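Local coordinates for methyltransferase-like protein of unknown function (Silicibacter pomeroyi DSS-3, PDB 3CVO) that is of unknown function but has the Rossmann-like fold of class I methyltransferases and probably transfers methyl groups from S-adenosylmethionine, at residues V33-G38 / R121-V126; H53-E58 / N83-D88. All coordinates share one frame; numbering follows the deposited sequence. Where two conformers were deposited one is given.

Interaction 1: residues V33-G38 / R121-V126; sequences VILEYG and RHPDVV. With EDO (1,2-ethanediol), chain H; EDO (1,2-ethanediol), chain J.
Asp124 sits where the chain enters strand 125-128 and binds the start of strand 33-37 from both its backbone and its side chain. Its own N-H points at Val33 O over 2.9 Å, from above the carbonyl plane, and that oxygen takes a second, weak bond from Val125 N. With CG anti to the carbonyl carbon (chi1 -62°), the carboxylate swings back along the neighbouring strand, and OD2 accepts Val33 N at 2.9 Å from above the carboxylate plane. OD2 also receives the N-H of Glu32, while OD1 forms a salt bridge with Arg146, so both carboxylate oxygens are satisfied. An alanine here would remove the acceptor for Val33 N and would probably loosen the start of the strand pairing. One step on, Leu35 N meets Val125 O almost along the C=O axis, at 3.1 Å and nearly straight (174°). Val33 sets CB against His122 O (3.4 Å). His122 ND1 donates to a lone pair of Pro123 O (2.7 Å) in the carbonyl plane, a bond that fixes the rotation of the imidazole. One ethanediol bridges the Arg121 backbone, O1 donating to Arg121 O and O2 accepting Arg121 N; a second accepts Arg121 NE. Ile34 CG1 lies alongside Val125 CG1 at 3.6 Å, facing helix 18-30; on the other face Leu35 CD2 flanks Val126 CG2, and Val126 CG1 touches the edge of the Tyr37 ring, whose OH bonds to Pro111 O. This is the parallel pairing of the first and fourth strands at the centre of a Rossmann-like methyltransferase sheet.

Interaction 2: residues H53-E58 / N83-D88; sequences HVTSVE and NIVWTD. With EDO (1,2-ethanediol), chain M; EDO (1,2-ethanediol), chain O.
Strand 53-58 and residues 83-86 run parallel, 4.7 Å apart at closest approach and turned by 21°, with five alternating N-H to O=C bonds from Asn83 N-Val54 O to Thr87 N-Glu58 O. The straightest joins Val85 N to Ser56 O (2.8 Å), nearly along the C=O axis. On the face bearing Thr55 and Val85 the side chains cross obliquely, CG2 of Thr55 against CG2 of Val85 at 3.7 Å. Farther along, Val57 CG1, anti to its backbone N, comes to 3.6 Å from Thr87 OG1. An ethanediol lies near the start of this face, where its O1 accepts His53 NE2 at 2.8 Å. The face of Ser56 and Ile84 is turned to helices 41-47 and 61-73: CD1 of Ile84 bends back to touch Ser56 CB at 3.9 Å. Trp86 brings CD1 to 3.2 Å from Glu58 O, and its NE1 bonds to Ser59 O. The Glu58 carboxylate bends away to Ser39 OG and Asp60 N. Strand, helix 61-73 and strand make a beta-alpha-beta unit; Glu58 stands where class I methyltransferases commonly carry the acidic residue that binds the cofactor ribose, though no cofactor lies in this contact.

Overall arrangement
Interactions 1 and 2 are neighbouring parts of one sheet, their centres about 10 Å apart, with strand 33-37 running directly beside strand 53-58. Across that seam Glu36 N probably bonds to Thr55 O at 2.7 Å, and Glu36 OE1 probably bonds to Ser56 OG at the same distance. Arg121 NH1 packs on His53 ND1 (3.5 Å) near the strand starts. Along the chain, 53-58 and 83-88 are nested inside the loop that 33-38 and 121-126 close; across the sheet the order is 81-86, 53-58, 33-37, 125-128. At the C-terminal ends Gly38 follows the first strand and Glu58 ends the second, where class I methyltransferases usually bind S-adenosylmethionine; a similar pocket is likely here.

Interaction 1: residues V33-G38 / R121-V126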
ATOM      1  N   VAL A  33     -20.313  11.933 -14.673  1.00 19.76           N
ATOM      2  CA  VAL A  33     -20.038  10.933 -13.629  1.00 18.60           C
ATOM      3  C   VAL A  33     -19.329  11.620 -12.485  1.00 20.04           C
ATOM      4  O   VAL A  33     -18.314  12.275 -12.660  1.00 19.31           O
ATOM      5  CB  VAL A  33     -19.247   9.665 -14.165  1.00 20.35           C
ATOM      6  CG1 VAL A  33     -19.043   8.593 -13.056  1.00 18.17           C
ATOM      7  CG2 VAL A  33     -19.972   9.069 -15.369  1.00 16.74           C
ATOM      8  N   ILE A  34     -19.909  11.449 -11.294  1.00 18.38           N
ATOM      9  CA  ILE A  34     -19.424  12.102 -10.086  1.00 19.21           C
ATOM     10  C   ILE A  34     -19.104  11.048  -9.045  1.00 19.00           C
ATOM     11  O   ILE A  34     -19.903  10.201  -8.776  1.00 21.45           O
ATOM     12  CB  ILE A  34     -20.509  13.084  -9.468  1.00 18.54           C
ATOM     13  CG1 ILE A  34     -20.810  14.251 -10.415  1.00 19.51           C
ATOM     14  CG2 ILE A  34     -20.040  13.606  -8.069  1.00 19.07           C
ATOM     15  CD1 ILE A  34     -22.234  14.905 -10.251  1.00 14.77           C
ATOM     16  N   LEU A  35     -17.907  11.128  -8.486  1.00 19.88           N
ATOM     17  CA  LEU A  35     -17.523  10.261  -7.383  1.00 19.52           C
ATOM     18  C   LEU A  35     -17.241  11.137  -6.186  1.00 21.05           C
ATOM     19  O   LEU A  35     -16.483  12.093  -6.289  1.00 20.82           O
ATOM     20  CB  LEU A  35     -16.257   9.430  -7.757  1.00 18.67           C
ATOM     21  CG  LEU A  35     -15.481   8.801  -6.582  1.00 22.74           C
ATOM     22  CD1 LEU A  35     -16.441   7.822  -5.846  1.00 17.73           C
ATOM     23  CD2 LEU A  35     -14.165   8.115  -7.014  1.00 20.78           C
ATOM     24  N   GLU A  36     -17.877  10.815  -5.065  1.00 20.32           N
ATOM     25  CA  GLU A  36     -17.641  11.514  -3.826  1.00 21.03           C
ATOM     26  C   GLU A  36     -17.100  10.608  -2.767  1.00 20.98           C
ATOM     27  O   GLU A  36     -17.475   9.434  -2.623  1.00 19.37           O
ATOM     28  CB  GLU A  36     -18.937  12.157  -3.289  1.00 21.65           C
ATOM     29  CG  GLU A  36     -19.740  12.992  -4.205  1.00 23.71           C
ATOM     30  CD  GLU A  36     -20.923  13.605  -3.480  1.00 23.24           C
ATOM     31  OE1 GLU A  36     -21.655  12.832  -2.800  1.00 23.45           O
ATOM     32  OE2 GLU A  36     -21.112  14.860  -3.560  1.00 22.82           O
ATOM     33  N   TYR A  37     -16.165  11.160  -2.020  1.00 19.78           N
ATOM     34  CA  TYR A  37     -15.798  10.537  -0.752  1.00 19.76           C
ATOM     35  C   TYR A  37     -16.363  11.410   0.359  1.00 21.42           C
ATOM     36  O   TYR A  37     -15.993  12.567   0.476  1.00 23.18           O
ATOM     37  CB  TYR A  37     -14.295  10.465  -0.641  1.00 18.15           C
ATOM     38  CG  TYR A  37     -13.579   9.553  -1.612  1.00 20.10           C
ATOM     39  CD1 TYR A  37     -13.422   8.218  -1.347  1.00 19.14           C
ATOM     40  CD2 TYR A  37     -13.015  10.062  -2.781  1.00 22.31           C
ATOM     41  CE1 TYR A  37     -12.697   7.377  -2.211  1.00 18.25           C
ATOM     42  CE2 TYR A  37     -12.285   9.254  -3.649  1.00 21.94           C
ATOM     43  CZ  TYR A  37     -12.130   7.900  -3.354  1.00 19.36           C
ATOM     44  OH  TYR A  37     -11.370   7.050  -4.123  1.00 20.52           O
ATOM     45  N   GLY A  38     -17.280  10.861   1.138  1.00 19.61           N
ATOM     46  CA  GLY A  38     -18.100  11.657   2.033  1.00 21.53           C
ATOM     47  C   GLY A  38     -19.436  11.889   1.379  1.00 24.80           C
ATOM     48  O   GLY A  38     -19.511  12.112   0.181  1.00 32.23           O
ATOM     49  N   ARG A 121     -17.921   3.270 -13.408  1.00 24.15           N
ATOM     50  CA  ARG A 121     -17.920   4.290 -14.443  1.00 25.23           C
ATOM     51  C   ARG A 121     -16.826   5.296 -14.105  1.00 22.55           C
ATOM     52  O   ARG A 121     -16.760   5.809 -12.998  1.00 23.99           O
ATOM     53  CB  ARG A 121     -19.272   5.024 -14.481  1.00 27.60           C
ATOM     54  CG  ARG A 121     -20.521   4.134 -14.656  1.00 32.48           C
ATOM     55  CD  ARG A 121     -21.015   4.034 -16.065  1.00 39.21           C
ATOM     56  NE  ARG A 121     -21.150   5.326 -16.751  1.00 46.33           N
ATOM     57  CZ  ARG A 121     -22.266   6.051 -16.796  1.00 48.23           C
ATOM     58  NH1 ARG A 121     -23.364   5.628 -16.179  1.00 48.95           N
ATOM     59  NH2 ARG A 121     -22.279   7.209 -17.454  1.00 42.47           N
ATOM     60  N   HIS A 122     -15.979   5.591 -15.070  1.00 23.10           N
ATOM     61  CA  HIS A 122     -14.880   6.532 -14.848  1.00 18.53           C
ATOM     62  C   HIS A 122     -15.444   7.920 -14.526  1.00 23.04           C
ATOM     63  O   HIS A 122     -16.246   8.475 -15.273  1.00 22.72           O
ATOM     64  CB  HIS A 122     -13.950   6.649 -16.077  1.00 20.13           C
ATOM     65  CG  HIS A 122     -12.623   7.266 -15.779  1.00 21.03           C
ATOM     66  ND1 HIS A 122     -12.474   8.576 -15.360  1.00 23.53           N
ATOM     67  CD2 HIS A 122     -11.370   6.763 -15.891  1.00 21.67           C
ATOM     68  CE1 HIS A 122     -11.184   8.833 -15.196  1.00 23.77           C
ATOM     69  NE2 HIS A 122     -10.498   7.745 -15.496  1.00 19.38           N
ATOM     70  N   PRO A 123     -14.993   8.497 -13.420  1.00 20.16           N
ATOM     71  CA  PRO A 123     -15.504   9.816 -13.030  1.00 20.71           C
ATOM     72  C   PRO A 123     -14.967  10.897 -13.903  1.00 22.10           C
ATOM     73  O   PRO A 123     -13.915  10.741 -14.553  1.00 18.84           O
ATOM     74  CB  PRO A 123     -14.994  10.010 -11.590  1.00 24.04           C
ATOM     75  CG  PRO A 123     -14.354   8.785 -11.200  1.00 23.71           C
ATOM     76  CD  PRO A 123     -14.190   7.862 -12.370  1.00 25.75           C
ATOM     77  N   ASP A 124     -15.734  11.976 -13.920  1.00 20.90           N
ATOM     78  CA  ASP A 124     -15.329  13.245 -14.520  1.00 21.30           C
ATOM     79  C   ASP A 124     -14.878  14.206 -13.448  1.00 21.36           C
ATOM     80  O   ASP A 124     -13.987  15.002 -13.663  1.00 19.88           O
ATOM     81  CB  ASP A 124     -16.493  13.839 -15.268  1.00 23.88           C
ATOM     82  CG  ASP A 124     -16.950  12.948 -16.412  1.00 26.44           C
ATOM     83  OD1 ASP A 124     -16.066  12.505 -17.166  1.00 25.17           O
ATOM     84  OD2 ASP A 124     -18.166  12.688 -16.547  1.00 26.49           O
ATOM     85  N   VAL A 125     -15.531  14.115 -12.292  1.00 22.28           N
ATOM     86  CA  VAL A 125     -15.168  14.895 -11.097  1.00 18.68           C
ATOM     87  C   VAL A 125     -15.128  13.998  -9.884  1.00 18.95           C
ATOM     88  O   VAL A 125     -15.911  13.075  -9.735  1.00 18.73           O
ATOM     89  CB  VAL A 125     -16.143  16.113 -10.848  1.00 22.10           C
ATOM     90  CG1 VAL A 125     -17.533  15.629 -10.442  1.00 24.18           C
ATOM     91  CG2 VAL A 125     -15.588  17.023  -9.772  1.00 18.58           C
ATOM     92  N   VAL A 126     -14.136  14.249  -9.039  1.00 19.31           N
ATOM     93  CA  VAL A 126     -14.018  13.588  -7.730  1.00 21.50           C
ATOM     94  C   VAL A 126     -14.007  14.625  -6.632  1.00 21.64           C
ATOM     95  O   VAL A 126     -13.255  15.619  -6.651  1.00 20.98           O
ATOM     96  CB  VAL A 126     -12.726  12.721  -7.609  1.00 23.00           C
ATOM     97  CG1 VAL A 126     -12.572  12.077  -6.185  1.00 16.52           C
ATOM     98  CG2 VAL A 126     -12.705  11.659  -8.727  1.00 20.68           C
TER
HETATM   99  C1  EDO H 205     -16.832   5.583  -9.927  1.00 26.49           C
HETATM  100  O1  EDO H 205     -17.448   6.647 -10.688  1.00 23.52           O
HETATM  101  C2  EDO H 205     -17.834   4.549  -9.454  1.00 25.02           C
HETATM  102  O2  EDO H 205     -18.417   3.861 -10.565  1.00 26.13           O
HETATM  103  C1  EDO J 207     -16.511   4.761 -18.471  1.00 51.74           C
HETATM  104  O1  EDO J 207     -15.818   3.760 -17.701  1.00 50.39           O
HETATM  105  C2  EDO J 207     -17.997   4.435 -18.560  1.00 47.56           C
HETATM  106  O2  EDO J 207     -18.742   5.665 -18.550  1.00 52.21           O

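Interaction 2: residues H53-E58 / N83-D88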
ATOM      1  N   HIS A  53     -24.478  10.345 -12.951  1.00 22.93           N
ATOM      2  CA  HIS A  53     -24.235   9.097 -12.282  1.00 22.89           C
ATOM      3  C   HIS A  53     -23.343   9.408 -11.083  1.00 24.90           C
ATOM      4  O   HIS A  53     -22.238   9.885 -11.266  1.00 21.24           O
ATOM      5  CB  HIS A  53     -23.536   8.105 -13.204  1.00 23.63           C
ATOM      6  CG  HIS A  53     -23.250   6.787 -12.559  1.00 31.33           C
ATOM      7  ND1 HIS A  53     -24.067   5.687 -12.718  1.00 32.31           N
ATOM      8  CD2 HIS A  53     -22.254   6.401 -11.721  1.00 26.79           C
ATOM      9  CE1 HIS A  53     -23.578   4.677 -12.018  1.00 37.44           C
ATOM     10  NE2 HIS A  53     -22.475   5.082 -11.412  1.00 31.21           N
ATOM     11  N   VAL A  54     -23.877   9.143  -9.888  1.00 21.82           N
ATOM     12  CA  VAL A  54     -23.277   9.562  -8.631  1.00 21.43           C
ATOM     13  C   VAL A  54     -23.028   8.389  -7.707  1.00 21.21           C
ATOM     14  O   VAL A  54     -23.878   7.540  -7.506  1.00 20.13           O
ATOM     15  CB  VAL A  54     -24.160  10.608  -7.907  1.00 20.53           C
ATOM     16  CG1 VAL A  54     -23.363  11.234  -6.751  1.00 25.45           C
ATOM     17  CG2 VAL A  54     -24.664  11.647  -8.911  1.00 21.03           C
ATOM     18  N   THR A  55     -21.802   8.357  -7.182  1.00 22.45           N
ATOM     19  CA  THR A  55     -21.382   7.363  -6.216  1.00 21.65           C
ATOM     20  C   THR A  55     -20.725   8.093  -5.076  1.00 19.26           C
ATOM     21  O   THR A  55     -19.887   8.968  -5.281  1.00 21.62           O
ATOM     22  CB  THR A  55     -20.387   6.287  -6.802  1.00 21.93           C
ATOM     23  OG1 THR A  55     -20.923   5.750  -8.010  1.00 22.14           O
ATOM     24  CG2 THR A  55     -20.168   5.146  -5.801  1.00 22.97           C
ATOM     25  N   SER A  56     -21.179   7.776  -3.878  1.00 18.32           N
ATOM     26  CA  SER A  56     -20.686   8.432  -2.669  1.00 20.06           C
ATOM     27  C   SER A  56     -20.270   7.382  -1.650  1.00 22.87           C
ATOM     28  O   SER A  56     -21.058   6.578  -1.190  1.00 25.36           O
ATOM     29  CB  SER A  56     -21.768   9.341  -2.064  1.00 21.27           C
ATOM     30  OG  SER A  56     -22.304  10.223  -3.062  1.00 28.74           O
ATOM     31  N   VAL A  57     -18.988   7.409  -1.334  1.00 23.10           N
ATOM     32  CA  VAL A  57     -18.368   6.487  -0.396  1.00 21.23           C
ATOM     33  C   VAL A  57     -18.541   7.056   0.996  1.00 19.53           C
ATOM     34  O   VAL A  57     -18.239   8.206   1.290  1.00 24.58           O
ATOM     35  CB  VAL A  57     -16.821   6.284  -0.739  1.00 21.67           C
ATOM     36  CG1 VAL A  57     -16.080   5.453   0.381  1.00 20.58           C
ATOM     37  CG2 VAL A  57     -16.655   5.700  -2.150  1.00 22.35           C
ATOM     38  N   GLU A  58     -19.041   6.231   1.890  1.00 21.50           N
ATOM     39  CA  GLU A  58     -19.394   6.722   3.221  1.00 19.25           C
ATOM     40  C   GLU A  58     -19.025   5.712   4.323  1.00 18.86           C
ATOM     41  O   GLU A  58     -19.411   4.563   4.244  1.00 21.74           O
ATOM     42  CB  GLU A  58     -20.917   6.978   3.251  1.00 19.64           C
ATOM     43  CG  GLU A  58     -21.492   7.465   4.590  1.00 16.70           C
ATOM     44  CD  GLU A  58     -20.779   8.721   5.109  1.00 25.88           C
ATOM     45  OE1 GLU A  58     -20.786   9.722   4.375  1.00 24.57           O
ATOM     46  OE2 GLU A  58     -20.175   8.652   6.206  1.00 21.94           O
ATOM     47  N   ASN A  83     -25.794   6.340  -5.851  0.50 22.05           N
ATOM     48  CA  ASN A  83     -25.465   5.157  -5.059  0.50 19.14           C
ATOM     49  C   ASN A  83     -24.611   5.509  -3.862  0.50 19.13           C
ATOM     50  O   ASN A  83     -23.451   5.841  -3.980  0.50 15.97           O
ATOM     51  CB  ASN A  83     -24.752   4.087  -5.909  0.50 20.89           C
ATOM     52  CG  ASN A  83     -25.560   3.682  -7.121  0.50 18.71           C
ATOM     53  OD1 ASN A  83     -25.078   3.751  -8.249  0.50 21.93           O
ATOM     54  ND2 ASN A  83     -26.802   3.311  -6.903  0.50 20.76           N
ATOM     55  N   ILE A  84     -25.214   5.373  -2.696  1.00 18.58           N
ATOM     56  CA  ILE A  84     -24.536   5.621  -1.425  1.00 20.65           C
ATOM     57  C   ILE A  84     -23.911   4.303  -1.002  1.00 23.42           C
ATOM     58  O   ILE A  84     -24.603   3.301  -0.862  1.00 22.32           O
ATOM     59  CB  ILE A  84     -25.518   6.065  -0.300  1.00 21.53           C
ATOM     60  CG1 ILE A  84     -26.303   7.322  -0.696  1.00 25.02           C
ATOM     61  CG2 ILE A  84     -24.749   6.231   1.037  1.00 18.38           C
ATOM     62  CD1 ILE A  84     -25.437   8.540  -0.969  1.00 20.05           C
ATOM     63  N   VAL A  85     -22.591   4.307  -0.846  1.00 22.14           N
ATOM     64  CA  VAL A  85     -21.828   3.067  -0.584  1.00 20.45           C
ATOM     65  C   VAL A  85     -21.174   3.101   0.789  1.00 19.93           C
ATOM     66  O   VAL A  85     -20.131   3.684   0.970  1.00 19.83           O
ATOM     67  CB  VAL A  85     -20.757   2.796  -1.687  1.00 19.70           C
ATOM     68  CG1 VAL A  85     -20.078   1.419  -1.454  1.00 18.32           C
ATOM     69  CG2 VAL A  85     -21.344   2.860  -3.095  1.00 21.95           C
ATOM     70  N   TRP A  86     -21.859   2.495   1.760  1.00 19.55           N
ATOM     71  CA  TRP A  86     -21.294   2.285   3.103  1.00 19.80           C
ATOM     72  C   TRP A  86     -20.071   1.379   2.943  1.00 22.69           C
ATOM     73  O   TRP A  86     -20.144   0.300   2.406  1.00 19.89           O
ATOM     74  CB  TRP A  86     -22.297   1.744   4.124  1.00 20.39           C
ATOM     75  CG  TRP A  86     -21.598   1.493   5.395  1.00 17.49           C
ATOM     76  CD1 TRP A  86     -20.875   2.402   6.131  1.00 16.91           C
ATOM     77  CD2 TRP A  86     -21.420   0.237   6.030  1.00 15.30           C
ATOM     78  NE1 TRP A  86     -20.283   1.787   7.198  1.00 19.88           N
ATOM     79  CE2 TRP A  86     -20.606   0.454   7.169  1.00 18.70           C
ATOM     80  CE3 TRP A  86     -21.840  -1.060   5.740  1.00 22.49           C
ATOM     81  CZ2 TRP A  86     -20.241  -0.566   8.010  1.00 19.69           C
ATOM     82  CZ3 TRP A  86     -21.504  -2.051   6.599  1.00 23.98           C
ATOM     83  CH2 TRP A  86     -20.730  -1.805   7.734  1.00 23.45           C
ATOM     84  N   THR A  87     -18.938   1.911   3.370  1.00 20.14           N
ATOM     85  CA  THR A  87     -17.647   1.239   3.310  1.00 22.21           C
ATOM     86  C   THR A  87     -17.115   1.103   4.729  1.00 22.42           C
ATOM     87  O   THR A  87     -16.769   2.059   5.362  1.00 21.39           O
ATOM     88  CB  THR A  87     -16.727   2.027   2.369  1.00 22.65           C
ATOM     89  OG1 THR A  87     -17.432   2.228   1.128  1.00 23.82           O
ATOM     90  CG2 THR A  87     -15.415   1.297   2.098  1.00 22.31           C
ATOM     91  N   ASP A  88     -17.108  -0.139   5.175  1.00 18.93           N
ATOM     92  CA  ASP A  88     -16.882  -0.586   6.567  1.00 19.77           C
ATOM     93  C   ASP A  88     -15.434  -0.410   6.967  1.00 20.65           C
ATOM     94  O   ASP A  88     -14.516  -1.094   6.430  1.00 21.34           O
ATOM     95  CB  ASP A  88     -17.284  -2.056   6.699  1.00 19.50           C
ATOM     96  CG  ASP A  88     -17.279  -2.557   8.117  1.00 25.70           C
ATOM     97  OD1 ASP A  88     -16.977  -1.796   9.031  1.00 25.29           O
ATOM     98  OD2 ASP A  88     -17.638  -3.738   8.316  1.00 24.90           O
TER
HETATM   99  C1  EDO M 210     -18.623  -3.765   3.845  1.00 47.44           C
HETATM  100  O1  EDO M 210     -20.007  -3.856   4.201  1.00 44.60           O
HETATM  101  C2  EDO M 210     -18.327  -2.385   3.251  1.00 34.89           C
HETATM  102  O2  EDO M 210     -16.887  -2.288   2.954  1.00 31.11           O
HETATM  103  C1  EDO O 212     -21.268   1.827  -9.797  1.00 46.90           C
HETATM  104  O1  EDO O 212     -20.884   2.990 -10.567  1.00 35.68           O
HETATM  105  C2  EDO O 212     -21.393   2.176  -8.309  1.00 47.58           C
HETATM  106  O2  EDO O 212     -22.148   3.394  -8.152  1.00 38.61           O